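Local coordinates for reticulocyte binding protein (Streptococcus agalactiae COH1, PDB 3FAW) that probably hydrolyses alpha-1,6-glucosidic linkages in pullulan and related branched alpha-glucans, as a pullulanase secreted and tethered to the streptococcal cell wall, at residues H274-T279 against N340-G345; S280-D285 against R331-T336; K627-P632 against D668-F673; P644-L649 against I660-D665. One frame throughout, in Å; residues are numbered along the deposited sequence.

Contact 1: H274-T279 against N340-G345; sequences HVRDFT and NNYNWG. With CA (calcium ion), chain D.
His274 and Tyr342 reach toward each other tip to tip. From the His274 CB, which points at 340-345, CG stands anti to the backbone N (chi1 -170°), and Tyr342 OH sits over the centre of one ring face, 3.6 Å from His274 CG. The rings form an offset stack, planes 28° apart. ND1 takes a weak bond from Arg276 N, CD2 meets Trp344 CD1 at 3.9 Å, CE1 lies 3.7 Å from Asn343 O, and NE2 donates to that oxygen, close to the ring plane, at 3.0 Å. This joins the loops after the first two strands of the catalytic TIM barrel; the second supplies Asn340 O and Tyr342 O to a calcium ion whose coordination Asp665 and water complete. Tyr342 OH donates to the syn side of Asp277 OD1 at 2.7 Å, the carboxylate nearly coplanar with the ring. Asp277 OD2 pairs with Arg625 and, through water 1, reaches Trp344 NE1. Arg276 CG lies at the Tyr342 edge, 4.0 Å from CE1; its guanidinium bridges to Asp668.

Contact 2: S280-D285 against R331-T336; sequences SDQSLD and RSTAYT
The backbones come nearest at Ser280 and Arg331 (CA atoms 7.4 Å apart), 280-285 folding through a 3-10 turn at 282-284 and 331-336 running as irregular loop. Arg331 spans the gap, its chain extended to CD and then bent at chi3 (-72°), which sets NE beside the turn. NE gives a straight bond to Ser280 O (3.1 Å, 165°), in the guanidinium plane and nearly along the C=O axis; NH2 adds a weak one. Asp285 meets the group tip to tip in a salt bridge: NH2 donates to the syn side of OD1 at 3.2 Å, but from out of the carboxylate plane, the two groups being turned 66° apart; NH1 to OD2 is weak. Gln282 CG sits over one guanidinium face toward its rim, 3.2 Å from Arg331 NE, and Gln282 NE2 approaches Thr333 CG2 at 3.8 Å. Asp281 OD1 accepts from Ser283 N, an Asx turn. Both loops follow barrel strands, 269-273 and 312-315, and helix 668-671 lies against them: Asp668 touches Ser280 and Arg331, and Ser332 bonds Ala669 through the backbone.

Contact 3: K627-P632 against D668-F673; sequences KRLLNP and DAINHF
Lys627 NZ and Asn671 OD1 both hydrogen-bond to Ser663 OG, so one hydroxyl ties the two segments together at their polar ends. Lys627 reaches it with chi2, chi3 and chi4 all anti, a straight chain that passes Asn671 on the way, its CE 4.2 Å from Asn671 OD1. Nearer the backbone the same side chain is packing surface: Lys627 CB meets Ile670 CG2 at 4.0 Å, and its CG approaches Ile670 O. Here the long excursion after the last barrel strand, 614-618, rests on helix 668-671, a single turn whose His672 N bonds back to Asp668 O at 2.9 Å. Ile670 is the main apolar partner on the helix. With chi2 at -72° its CD1 swings toward 627-632 and packs against backbone as much as side chain, 3.4 Å from Arg628 O and 3.8 Å from Lys627 O. Leu629 points its CB away, yet its CD1 returns to meet Ile670 CD1 at 4.1 Å, the two side chains crossing at a slant. Consecutive inverse gamma turns, centred on Leu629 and Leu630 and closed by weak bonds, fold the chain here. Lys627 and Leu629 also make backbone bonds to Ile660 and Tyr658 of strand 658-660.

Contact 4: P644-L649 against I660-D665; sequences PNKATL and IHDSYD. With CA (calcium ion), chain D.
Ala647 and Ile660 form an antiparallel, non-hydrogen-bonded pair, CA atoms 4.3 Å apart, at one end of the small two-stranded sheet 647-649/658-660 on the surface of the excursion after the last barrel strand. Their side chains share a sheet face, where Ala647 CB meets Ile660 CD1 at 3.8 Å. A type II turn from Pro644 leads into the strand; Lys646, its third residue, has the left-handed backbone (phi 57°) found there. Lys646 O is the polar centre: His661 N donates to it at 3.0 Å and 155°, and Ile660 CA makes a CA-H...O contact at 3.5 Å. His661 CG stands between its own backbone N and carbonyl carbon (chi1 62°), and the imidazole lies with Lys646 O over one face, toward the rim. Its ND1 gives a weak bond to Thr648 OG1 at 2.9 Å, the two side chains crossing at about a right angle. The bent Lys646 chain lies alongside Asp662, pointing the same way, its methylenes packed on Asp662 CB and its NZ in a long salt bridge with OD2 (3.8 Å). Past the sheet the chain runs to a calcium ion, bound by Asp665 OD1 at 2.4 Å, while Tyr664 O holds coordinating water 5. The whole is a beta hairpin with a long connection, running into a calcium site shared with the loop after the second barrel strand.

From the N terminus, the chain leaves the first barrel strand through 274-279 and 280-285, passes the second strand, and returns in 331-336 and 340-345. Contact 2 therefore nests inside the loop closed by contact 1. Far downstream, after the eighth strand, contact 3 closes a second loop, with contact 4 nested inside it; the two nests follow in series and do not cross. In space they join. Asp277 to Phe673 links contacts 1 and 3, Ser332 and Tyr335 bring contact 2 onto contact 3, and calcium is common to contacts 1 and 4. Loops from the first, second and eighth barrel strands thus meet around helix 668-671.

Contact 1: H274-T279 against N340-G345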
loop_
_atom_site.group_PDB
_atom_site.type_symbol
_atom_site.label_atom_id
_atom_site.label_comp_id
_atom_site.label_asym_id
_atom_site.label_seq_id
_atom_site.Cartn_x
_atom_site.Cartn_y
_atom_site.Cartn_z
ATOM N N HIS A 274 0.905 3.207 -11.401
ATOM C CA HIS A 274 0.451 4.533 -10.984
ATOM C C HIS A 274 -0.354 5.144 -12.149
ATOM O O HIS A 274 0.060 5.058 -13.307
ATOM C CB HIS A 274 1.683 5.383 -10.667
ATOM C CG HIS A 274 1.390 6.695 -10.015
ATOM N ND1 HIS A 274 0.938 7.793 -10.716
ATOM C CD2 HIS A 274 1.542 7.104 -8.734
ATOM C CE1 HIS A 274 0.799 8.813 -9.887
ATOM N NE2 HIS A 274 1.160 8.422 -8.678
ATOM N N VAL A 275 -1.503 5.744 -11.837
ATOM C CA VAL A 275 -2.450 6.220 -12.862
ATOM C C VAL A 275 -1.867 7.307 -13.772
ATOM O O VAL A 275 -2.167 7.352 -14.970
ATOM C CB VAL A 275 -3.763 6.734 -12.222
ATOM C CG1 VAL A 275 -4.683 7.348 -13.276
ATOM C CG2 VAL A 275 -4.474 5.601 -11.496
ATOM N N ARG A 276 -1.046 8.179 -13.194
ATOM C CA ARG A 276 -0.302 9.180 -13.959
ATOM C C ARG A 276 0.736 8.519 -14.874
ATOM O O ARG A 276 0.721 8.727 -16.092
ATOM C CB ARG A 276 0.395 10.161 -13.009
ATOM C CG ARG A 276 1.198 11.268 -13.691
ATOM C CD ARG A 276 0.290 12.247 -14.400
ATOM N NE ARG A 276 1.023 13.402 -14.915
ATOM C CZ ARG A 276 0.462 14.487 -15.445
ATOM N NH1 ARG A 276 -0.860 14.599 -15.538
ATOM N NH2 ARG A 276 1.230 15.472 -15.881
ATOM N N ASP A 277 1.623 7.724 -14.273
ATOM C CA ASP A 277 2.729 7.072 -14.994
ATOM C C ASP A 277 2.283 6.384 -16.277
ATOM O O ASP A 277 2.940 6.492 -17.314
ATOM C CB ASP A 277 3.397 5.994 -14.120
ATOM C CG ASP A 277 4.101 6.560 -12.898
ATOM O OD1 ASP A 277 4.131 7.797 -12.715
ATOM O OD2 ASP A 277 4.622 5.741 -12.109
ATOM N N PHE A 278 1.173 5.660 -16.185
ATOM C CA PHE A 278 0.771 4.714 -17.217
ATOM C C PHE A 278 0.346 5.373 -18.533
ATOM O O PHE A 278 0.292 4.695 -19.557
ATOM C CB PHE A 278 -0.356 3.815 -16.689
ATOM C CG PHE A 278 -0.565 2.544 -17.484
ATOM C CD1 PHE A 278 0.496 1.690 -17.761
ATOM C CD2 PHE A 278 -1.837 2.185 -17.921
ATOM C CE1 PHE A 278 0.302 0.516 -18.476
ATOM C CE2 PHE A 278 -2.039 1.013 -18.634
ATOM C CZ PHE A 278 -0.965 0.174 -18.908
ATOM N N THR A 279 0.041 6.673 -18.504
ATOM C CA THR A 279 -0.373 7.400 -19.715
ATOM C C THR A 279 0.185 8.826 -19.836
ATOM O O THR A 279 -0.387 9.645 -20.552
ATOM C CB THR A 279 -1.926 7.461 -19.821
ATOM O OG1 THR A 279 -2.463 8.170 -18.696
ATOM C CG2 THR A 279 -2.527 6.051 -19.878
ATOM N N ASN A 340 8.200 18.495 -7.811
ATOM C CA ASN A 340 7.242 18.300 -8.892
ATOM C C ASN A 340 5.835 18.131 -8.340
ATOM O O ASN A 340 5.653 17.600 -7.246
ATOM C CB ASN A 340 7.635 17.081 -9.720
ATOM C CG ASN A 340 8.906 17.310 -10.513
ATOM O OD1 ASN A 340 8.870 17.872 -11.602
ATOM N ND2 ASN A 340 10.037 16.877 -9.966
ATOM N N ASN A 341 4.843 18.580 -9.104
ATOM C CA ASN A 341 3.438 18.396 -8.736
ATOM C C ASN A 341 3.087 16.908 -8.634
ATOM O O ASN A 341 2.130 16.527 -7.952
ATOM C CB ASN A 341 2.519 19.083 -9.754
ATOM C CG ASN A 341 1.079 19.191 -9.274
ATOM O OD1 ASN A 341 0.905 19.516 -8.008
ATOM N ND2 ASN A 341 0.136 18.995 -10.042
ATOM N N TYR A 342 3.867 16.084 -9.332
ATOM C CA TYR A 342 3.794 14.631 -9.213
ATOM C C TYR A 342 3.813 14.153 -7.761
ATOM O O TYR A 342 4.525 14.707 -6.928
ATOM C CB TYR A 342 4.973 13.992 -9.950
ATOM C CG TYR A 342 4.891 12.492 -9.988
ATOM C CD1 TYR A 342 4.189 11.848 -10.994
ATOM C CD2 TYR A 342 5.489 11.714 -9.000
ATOM C CE1 TYR A 342 4.099 10.478 -11.031
ATOM C CE2 TYR A 342 5.401 10.335 -9.027
ATOM C CZ TYR A 342 4.704 9.724 -10.047
ATOM O OH TYR A 342 4.604 8.356 -10.090
ATOM N N ASN A 343 3.042 13.107 -7.477
ATOM C CA ASN A 343 3.004 12.505 -6.145
ATOM C C ASN A 343 2.518 11.068 -6.268
ATOM O O ASN A 343 1.506 10.827 -6.922
ATOM C CB ASN A 343 2.062 13.314 -5.244
ATOM C CG ASN A 343 2.239 13.017 -3.760
ATOM O OD1 ASN A 343 2.709 11.949 -3.364
ATOM N ND2 ASN A 343 1.848 13.976 -2.928
ATOM N N TRP A 344 3.238 10.121 -5.658
ATOM C CA TRP A 344 2.783 8.724 -5.611
ATOM C C TRP A 344 1.438 8.627 -4.902
ATOM O O TRP A 344 0.568 7.867 -5.322
ATOM C CB TRP A 344 3.781 7.805 -4.889
ATOM C CG TRP A 344 4.952 7.342 -5.702
ATOM C CD1 TRP A 344 5.049 7.292 -7.065
ATOM C CD2 TRP A 344 6.187 6.814 -5.194
ATOM N NE1 TRP A 344 6.274 6.796 -7.434
ATOM C CE2 TRP A 344 6.993 6.496 -6.307
ATOM C CE3 TRP A 344 6.695 6.598 -3.906
ATOM C CZ2 TRP A 344 8.278 5.964 -6.174
ATOM C CZ3 TRP A 344 7.977 6.074 -3.773
ATOM C CH2 TRP A 344 8.753 5.765 -4.903
ATOM N N GLY A 345 1.296 9.385 -3.815
ATOM C CA GLY A 345 0.046 9.458 -3.062
ATOM C C GLY A 345 0.103 8.976 -1.621
ATOM O O GLY A 345 -0.943 8.753 -1.009
HETATM CA CA CA D . 5.321 16.169 -5.314
HETATM O O HOH W 1 6.676 5.855 -10.417
HETATM O O HOH W 2 2.950 16.847 -5.404
HETATM O O HOH W 3 5.820 18.767 -4.759
HETATM O O HOH W 4 4.696 16.464 -2.850
HETATM O O HOH W 5 5.750 13.949 -4.467
#

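Contact 2: S280-D285 against R331-T336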
loop_
_atom_site.group_PDB
_atom_site.type_symbol
_atom_site.label_atom_id
_atom_site.label_comp_id
_atom_site.label_asym_id
_atom_site.label_seq_id
_atom_site.Cartn_x
_atom_site.Cartn_y
_atom_site.Cartn_z
ATOM N N SER A 280 1.301 9.120 -19.164
ATOM C CA SER A 280 1.909 10.459 -19.221
ATOM C C SER A 280 2.984 10.607 -20.306
ATOM O O SER A 280 3.541 11.690 -20.477
ATOM C CB SER A 280 2.509 10.841 -17.867
ATOM O OG SER A 280 3.580 9.982 -17.513
ATOM N N ASP A 281 3.272 9.532 -21.034
ATOM C CA ASP A 281 4.263 9.565 -22.119
ATOM C C ASP A 281 3.873 10.570 -23.211
ATOM O O ASP A 281 2.755 10.530 -23.736
ATOM C CB ASP A 281 4.411 8.167 -22.733
ATOM C CG ASP A 281 5.663 8.017 -23.597
ATOM O OD1 ASP A 281 6.305 9.027 -23.948
ATOM O OD2 ASP A 281 6.002 6.864 -23.930
ATOM N N GLN A 282 4.812 11.454 -23.553
ATOM C CA GLN A 282 4.643 12.424 -24.647
ATOM C C GLN A 282 4.315 11.727 -25.970
ATOM O O GLN A 282 3.667 12.307 -26.839
ATOM C CB GLN A 282 5.919 13.258 -24.829
ATOM C CG GLN A 282 6.264 14.166 -23.655
ATOM C CD GLN A 282 7.722 14.607 -23.651
ATOM O OE1 GLN A 282 8.367 14.678 -24.698
ATOM N NE2 GLN A 282 8.247 14.905 -22.466
ATOM N N SER A 283 4.786 10.487 -26.108
ATOM C CA SER A 283 4.496 9.638 -27.264
ATOM C C SER A 283 3.002 9.464 -27.530
ATOM O O SER A 283 2.600 9.264 -28.673
ATOM C CB SER A 283 5.135 8.260 -27.060
ATOM O OG SER A 283 4.800 7.371 -28.109
ATOM N N LEU A 284 2.190 9.534 -26.475
ATOM C CA LEU A 284 0.743 9.341 -26.583
ATOM C C LEU A 284 -0.016 10.598 -27.021
ATOM O O LEU A 284 -1.221 10.527 -27.282
ATOM C CB LEU A 284 0.170 8.834 -25.250
ATOM C CG LEU A 284 0.667 7.468 -24.749
ATOM C CD1 LEU A 284 -0.036 7.084 -23.456
ATOM C CD2 LEU A 284 0.477 6.382 -25.798
ATOM N N ASP A 285 0.669 11.739 -27.100
ATOM C CA ASP A 285 0.035 12.979 -27.550
ATOM C C ASP A 285 -0.504 12.803 -28.965
ATOM O O ASP A 285 0.247 12.483 -29.889
ATOM C CB ASP A 285 1.015 14.155 -27.507
ATOM C CG ASP A 285 1.301 14.631 -26.092
ATOM O OD1 ASP A 285 0.416 14.500 -25.217
ATOM O OD2 ASP A 285 2.414 15.151 -25.863
ATOM N N ARG A 331 2.479 18.485 -17.889
ATOM C CA ARG A 331 3.594 17.551 -17.902
ATOM C C ARG A 331 4.876 18.243 -17.444
ATOM O O ARG A 331 5.197 19.343 -17.900
ATOM C CB ARG A 331 3.786 16.985 -19.310
ATOM C CG ARG A 331 4.915 15.971 -19.435
ATOM C CD ARG A 331 5.122 15.530 -20.877
ATOM N NE ARG A 331 4.039 14.659 -21.340
ATOM C CZ ARG A 331 3.134 14.957 -22.275
ATOM N NH1 ARG A 331 3.140 16.128 -22.906
ATOM N NH2 ARG A 331 2.211 14.058 -22.591
ATOM N N SER A 332 5.593 17.595 -16.531
ATOM C CA SER A 332 6.917 18.037 -16.113
ATOM C C SER A 332 7.930 17.324 -17.005
ATOM O O SER A 332 8.132 16.112 -16.891
ATOM C CB SER A 332 7.160 17.719 -14.631
ATOM O OG SER A 332 6.674 16.429 -14.284
ATOM N N THR A 333 8.557 18.089 -17.894
ATOM C CA THR A 333 9.363 17.530 -18.983
ATOM C C THR A 333 10.858 17.490 -18.669
ATOM O O THR A 333 11.595 16.696 -19.260
ATOM C CB THR A 333 9.147 18.331 -20.272
ATOM O OG1 THR A 333 9.524 19.696 -20.052
ATOM C CG2 THR A 333 7.686 18.269 -20.697
ATOM N N ALA A 334 11.305 18.353 -17.759
ATOM C CA ALA A 334 12.678 18.303 -17.265
ATOM C C ALA A 334 12.858 17.072 -16.382
ATOM O O ALA A 334 11.928 16.660 -15.679
ATOM C CB ALA A 334 13.014 19.567 -16.486
ATOM N N TYR A 335 14.047 16.481 -16.431
ATOM C CA TYR A 335 14.379 15.342 -15.576
ATOM C C TYR A 335 14.855 15.849 -14.218
ATOM O O TYR A 335 15.993 16.309 -14.084
ATOM C CB TYR A 335 15.458 14.467 -16.217
ATOM C CG TYR A 335 14.976 13.661 -17.403
ATOM C CD1 TYR A 335 14.750 12.295 -17.294
ATOM C CD2 TYR A 335 14.750 14.267 -18.636
ATOM C CE1 TYR A 335 14.315 11.546 -18.385
ATOM C CE2 TYR A 335 14.313 13.528 -19.734
ATOM C CZ TYR A 335 14.097 12.171 -19.599
ATOM O OH TYR A 335 13.662 11.437 -20.674
ATOM N N THR A 336 13.969 15.771 -13.225
ATOM C CA THR A 336 14.269 16.185 -11.852
ATOM C C THR A 336 13.746 15.142 -10.869
ATOM O O THR A 336 12.841 14.373 -11.194
ATOM C CB THR A 336 13.627 17.550 -11.513
ATOM O OG1 THR A 336 12.205 17.471 -11.679
ATOM C CG2 THR A 336 14.181 18.650 -12.408
HETATM O O HOH W 6 0.514 11.274 -22.471
#

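Contact 3: K627-P632 against D668-F673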
loop_
_atom_site.group_PDB
_atom_site.type_symbol
_atom_site.label_atom_id
_atom_site.label_comp_id
_atom_site.label_asym_id
_atom_site.label_seq_id
_atom_site.Cartn_x
_atom_site.Cartn_y
_atom_site.Cartn_z
ATOM N N LYS A 627 14.732 4.666 -14.710
ATOM C CA LYS A 627 14.548 5.986 -14.103
ATOM C C LYS A 627 15.862 6.773 -14.112
ATOM O O LYS A 627 16.235 7.394 -13.113
ATOM C CB LYS A 627 14.008 5.846 -12.674
ATOM C CG LYS A 627 12.630 5.206 -12.604
ATOM C CD LYS A 627 12.092 5.118 -11.180
ATOM C CE LYS A 627 10.706 4.477 -11.170
ATOM N NZ LYS A 627 10.182 4.189 -9.804
ATOM N N ARG A 628 16.549 6.749 -15.256
ATOM C CA ARG A 628 17.823 7.446 -15.422
ATOM C C ARG A 628 17.593 8.957 -15.475
ATOM O O ARG A 628 16.660 9.423 -16.126
ATOM C CB ARG A 628 18.539 6.984 -16.701
ATOM C CG ARG A 628 20.035 7.341 -16.736
ATOM C CD ARG A 628 20.578 7.484 -18.152
ATOM N NE ARG A 628 20.797 6.203 -18.829
ATOM C CZ ARG A 628 21.964 5.757 -19.302
ATOM N NH1 ARG A 628 23.083 6.464 -19.191
ATOM N NH2 ARG A 628 22.011 4.573 -19.902
ATOM N N LEU A 629 18.453 9.708 -14.789
ATOM C CA LEU A 629 18.343 11.162 -14.715
ATOM C C LEU A 629 19.035 11.806 -15.921
ATOM O O LEU A 629 20.227 12.129 -15.871
ATOM C CB LEU A 629 18.948 11.667 -13.399
ATOM C CG LEU A 629 18.721 13.129 -13.000
ATOM C CD1 LEU A 629 17.254 13.396 -12.683
ATOM C CD2 LEU A 629 19.600 13.485 -11.812
ATOM N N LEU A 630 18.275 11.980 -17.002
ATOM C CA LEU A 630 18.767 12.613 -18.232
ATOM C C LEU A 630 18.706 14.141 -18.145
ATOM O O LEU A 630 18.097 14.802 -18.993
ATOM C CB LEU A 630 17.960 12.130 -19.443
ATOM C CG LEU A 630 17.996 10.632 -19.751
ATOM C CD1 LEU A 630 17.033 10.301 -20.884
ATOM C CD2 LEU A 630 19.405 10.187 -20.107
ATOM N N ASN A 631 19.351 14.689 -17.118
ATOM C CA ASN A 631 19.428 16.130 -16.902
ATOM C C ASN A 631 20.831 16.614 -17.268
ATOM O O ASN A 631 21.811 16.066 -16.760
ATOM C CB ASN A 631 19.127 16.445 -15.435
ATOM C CG ASN A 631 18.962 17.931 -15.169
ATOM O OD1 ASN A 631 19.890 18.717 -15.360
ATOM N ND2 ASN A 631 17.779 18.321 -14.706
ATOM N N PRO A 632 20.938 17.633 -18.152
ATOM C CA PRO A 632 22.238 18.198 -18.551
ATOM C C PRO A 632 23.175 18.546 -17.389
ATOM O O PRO A 632 24.394 18.422 -17.527
ATOM C CB PRO A 632 21.849 19.477 -19.301
ATOM C CG PRO A 632 20.496 19.204 -19.835
ATOM C CD PRO A 632 19.820 18.301 -18.844
ATOM N N ASP A 668 7.475 13.747 -14.594
ATOM C CA ASP A 668 6.913 12.814 -15.569
ATOM C C ASP A 668 7.985 12.248 -16.490
ATOM O O ASP A 668 7.876 11.104 -16.927
ATOM C CB ASP A 668 5.829 13.490 -16.408
ATOM C CG ASP A 668 4.578 13.782 -15.610
ATOM O OD1 ASP A 668 4.120 12.890 -14.867
ATOM O OD2 ASP A 668 4.055 14.906 -15.727
ATOM N N ALA A 669 9.014 13.046 -16.782
ATOM C CA ALA A 669 10.165 12.581 -17.571
ATOM C C ALA A 669 10.802 11.332 -16.946
ATOM O O ALA A 669 11.164 10.388 -17.652
ATOM C CB ALA A 669 11.197 13.690 -17.696
ATOM N N ILE A 670 10.929 11.339 -15.620
ATOM C CA ILE A 670 11.443 10.194 -14.873
ATOM C C ILE A 670 10.407 9.075 -14.761
ATOM O O ILE A 670 10.732 7.907 -14.965
ATOM C CB ILE A 670 11.871 10.606 -13.438
ATOM C CG1 ILE A 670 13.167 11.422 -13.475
ATOM C CG2 ILE A 670 12.044 9.373 -12.548
ATOM C CD1 ILE A 670 14.403 10.598 -13.807
ATOM N N ASN A 671 9.166 9.446 -14.446
ATOM C CA ASN A 671 8.153 8.490 -13.980
ATOM C C ASN A 671 7.252 7.853 -15.045
ATOM O O ASN A 671 6.522 6.910 -14.736
ATOM C CB ASN A 671 7.269 9.153 -12.910
ATOM C CG ASN A 671 7.897 9.128 -11.531
ATOM O OD1 ASN A 671 8.355 7.957 -11.113
ATOM N ND2 ASN A 671 7.967 10.149 -10.849
ATOM N N HIS A 672 7.294 8.344 -16.281
ATOM C CA HIS A 672 6.364 7.862 -17.308
ATOM C C HIS A 672 6.662 6.429 -17.762
ATOM O O HIS A 672 7.816 5.999 -17.806
ATOM C CB HIS A 672 6.307 8.816 -18.520
ATOM C CG HIS A 672 7.513 8.764 -19.410
ATOM N ND1 HIS A 672 7.570 7.976 -20.539
ATOM C CD2 HIS A 672 8.698 9.417 -19.349
ATOM C CE1 HIS A 672 8.743 8.135 -21.127
ATOM N NE2 HIS A 672 9.446 9.005 -20.426
ATOM N N PHE A 673 5.597 5.697 -18.080
ATOM C CA PHE A 673 5.709 4.408 -18.739
ATOM C C PHE A 673 6.139 4.695 -20.182
ATOM O O PHE A 673 5.508 5.495 -20.872
ATOM C CB PHE A 673 4.357 3.682 -18.688
ATOM C CG PHE A 673 4.384 2.264 -19.202
ATOM C CD1 PHE A 673 4.657 1.205 -18.348
ATOM C CD2 PHE A 673 4.096 1.988 -20.532
ATOM C CE1 PHE A 673 4.661 -0.108 -18.817
ATOM C CE2 PHE A 673 4.099 0.679 -21.011
ATOM C CZ PHE A 673 4.385 -0.368 -20.156
#

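Contact 4: P644-L649 against I660-D665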
loop_
_atom_site.group_PDB
_atom_site.type_symbol
_atom_site.label_atom_id
_atom_site.label_comp_id
_atom_site.label_asym_id
_atom_site.label_seq_id
_atom_site.Cartn_x
_atom_site.Cartn_y
_atom_site.Cartn_z
ATOM N N PRO A 644 22.267 14.894 -6.775
ATOM C CA PRO A 644 20.833 14.940 -7.045
ATOM C C PRO A 644 20.065 14.140 -6.002
ATOM O O PRO A 644 20.587 13.157 -5.468
ATOM C CB PRO A 644 20.711 14.298 -8.430
ATOM C CG PRO A 644 21.889 13.417 -8.546
ATOM C CD PRO A 644 22.985 14.043 -7.741
ATOM N N ASN A 645 18.839 14.564 -5.716
ATOM C CA ASN A 645 18.041 13.942 -4.666
ATOM C C ASN A 645 17.635 12.512 -5.023
ATOM O O ASN A 645 17.200 12.248 -6.145
ATOM C CB ASN A 645 16.790 14.781 -4.386
ATOM C CG ASN A 645 16.034 14.313 -3.157
ATOM O OD1 ASN A 645 16.629 14.049 -2.109
ATOM N ND2 ASN A 645 14.712 14.211 -3.279
ATOM N N LYS A 646 17.800 11.597 -4.065
ATOM C CA LYS A 646 17.318 10.216 -4.188
ATOM C C LYS A 646 17.865 9.486 -5.417
ATOM O O LYS A 646 17.162 8.677 -6.035
ATOM C CB LYS A 646 15.782 10.192 -4.199
ATOM C CG LYS A 646 15.126 10.796 -2.952
ATOM C CD LYS A 646 15.483 10.024 -1.687
ATOM C CE LYS A 646 14.684 10.517 -0.486
ATOM N NZ LYS A 646 15.030 9.760 0.747
ATOM N N ALA A 647 19.131 9.754 -5.739
ATOM C CA ALA A 647 19.781 9.210 -6.931
ATOM C C ALA A 647 20.909 8.244 -6.571
ATOM O O ALA A 647 21.546 8.369 -5.521
ATOM C CB ALA A 647 20.321 10.337 -7.788
ATOM N N THR A 648 21.144 7.282 -7.458
ATOM C CA THR A 648 22.200 6.288 -7.286
ATOM C C THR A 648 23.158 6.378 -8.470
ATOM O O THR A 648 22.729 6.361 -9.624
ATOM C CB THR A 648 21.610 4.863 -7.191
ATOM O OG1 THR A 648 20.867 4.735 -5.970
ATOM C CG2 THR A 648 22.709 3.800 -7.238
ATOM N N LEU A 649 24.448 6.468 -8.166
ATOM C CA LEU A 649 25.497 6.570 -9.175
ATOM C C LEU A 649 25.925 5.184 -9.640
ATOM O O LEU A 649 26.210 4.309 -8.823
ATOM C CB LEU A 649 26.710 7.305 -8.595
ATOM C CG LEU A 649 27.915 7.566 -9.510
ATOM C CD1 LEU A 649 27.608 8.644 -10.557
ATOM C CD2 LEU A 649 29.128 7.960 -8.668
ATOM N N ILE A 660 17.414 7.175 -10.442
ATOM C CA ILE A 660 16.575 7.500 -9.285
ATOM C C ILE A 660 16.028 6.244 -8.608
ATOM O O ILE A 660 15.381 5.414 -9.249
ATOM C CB ILE A 660 15.406 8.431 -9.678
ATOM C CG1 ILE A 660 15.933 9.718 -10.334
ATOM C CG2 ILE A 660 14.551 8.765 -8.462
ATOM C CD1 ILE A 660 16.973 10.477 -9.515
ATOM N N HIS A 661 16.294 6.122 -7.306
ATOM C CA HIS A 661 15.828 4.988 -6.504
ATOM C C HIS A 661 14.607 5.326 -5.641
ATOM O O HIS A 661 14.070 4.456 -4.963
ATOM C CB HIS A 661 16.957 4.446 -5.615
ATOM C CG HIS A 661 17.477 5.435 -4.619
ATOM N ND1 HIS A 661 18.603 6.198 -4.848
ATOM C CD2 HIS A 661 17.030 5.780 -3.387
ATOM C CE1 HIS A 661 18.823 6.976 -3.802
ATOM N NE2 HIS A 661 17.883 6.743 -2.904
ATOM N N ASP A 662 14.171 6.583 -5.654
ATOM C CA ASP A 662 12.970 6.982 -4.910
ATOM C C ASP A 662 12.285 8.127 -5.642
ATOM O O ASP A 662 12.538 9.302 -5.366
ATOM C CB ASP A 662 13.343 7.366 -3.470
ATOM C CG ASP A 662 12.132 7.695 -2.597
ATOM O OD1 ASP A 662 10.976 7.499 -3.026
ATOM O OD2 ASP A 662 12.349 8.148 -1.456
ATOM N N SER A 663 11.405 7.773 -6.576
ATOM C CA SER A 663 10.844 8.745 -7.517
ATOM C C SER A 663 9.482 9.318 -7.093
ATOM O O SER A 663 8.692 9.741 -7.934
ATOM C CB SER A 663 10.759 8.121 -8.918
ATOM O OG SER A 663 9.864 7.028 -8.947
ATOM N N TYR A 664 9.232 9.368 -5.787
ATOM C CA TYR A 664 7.962 9.874 -5.254
ATOM C C TYR A 664 7.685 11.340 -5.619
ATOM O O TYR A 664 6.527 11.734 -5.733
ATOM C CB TYR A 664 7.912 9.693 -3.729
ATOM C CG TYR A 664 8.565 10.807 -2.925
ATOM C CD1 TYR A 664 7.797 11.671 -2.148
ATOM C CD2 TYR A 664 9.945 10.999 -2.946
ATOM C CE1 TYR A 664 8.384 12.692 -1.409
ATOM C CE2 TYR A 664 10.543 12.021 -2.211
ATOM C CZ TYR A 664 9.756 12.862 -1.445
ATOM O OH TYR A 664 10.336 13.875 -0.709
ATOM N N ASP A 665 8.749 12.130 -5.797
ATOM C CA ASP A 665 8.652 13.569 -6.098
ATOM C C ASP A 665 9.427 13.910 -7.392
ATOM O O ASP A 665 9.948 15.017 -7.551
ATOM C CB ASP A 665 9.198 14.374 -4.902
ATOM C CG ASP A 665 8.763 15.842 -4.904
ATOM O OD1 ASP A 665 7.687 16.175 -5.449
ATOM O OD2 ASP A 665 9.501 16.674 -4.332
HETATM CA CA CA D . 5.321 16.169 -5.314
HETATM O O HOH W 5 5.750 13.949 -4.467
HETATM O O HOH W 2 2.950 16.847 -5.404
HETATM O O HOH W 3 5.820 18.767 -4.759
HETATM O O HOH W 4 4.696 16.464 -2.850
#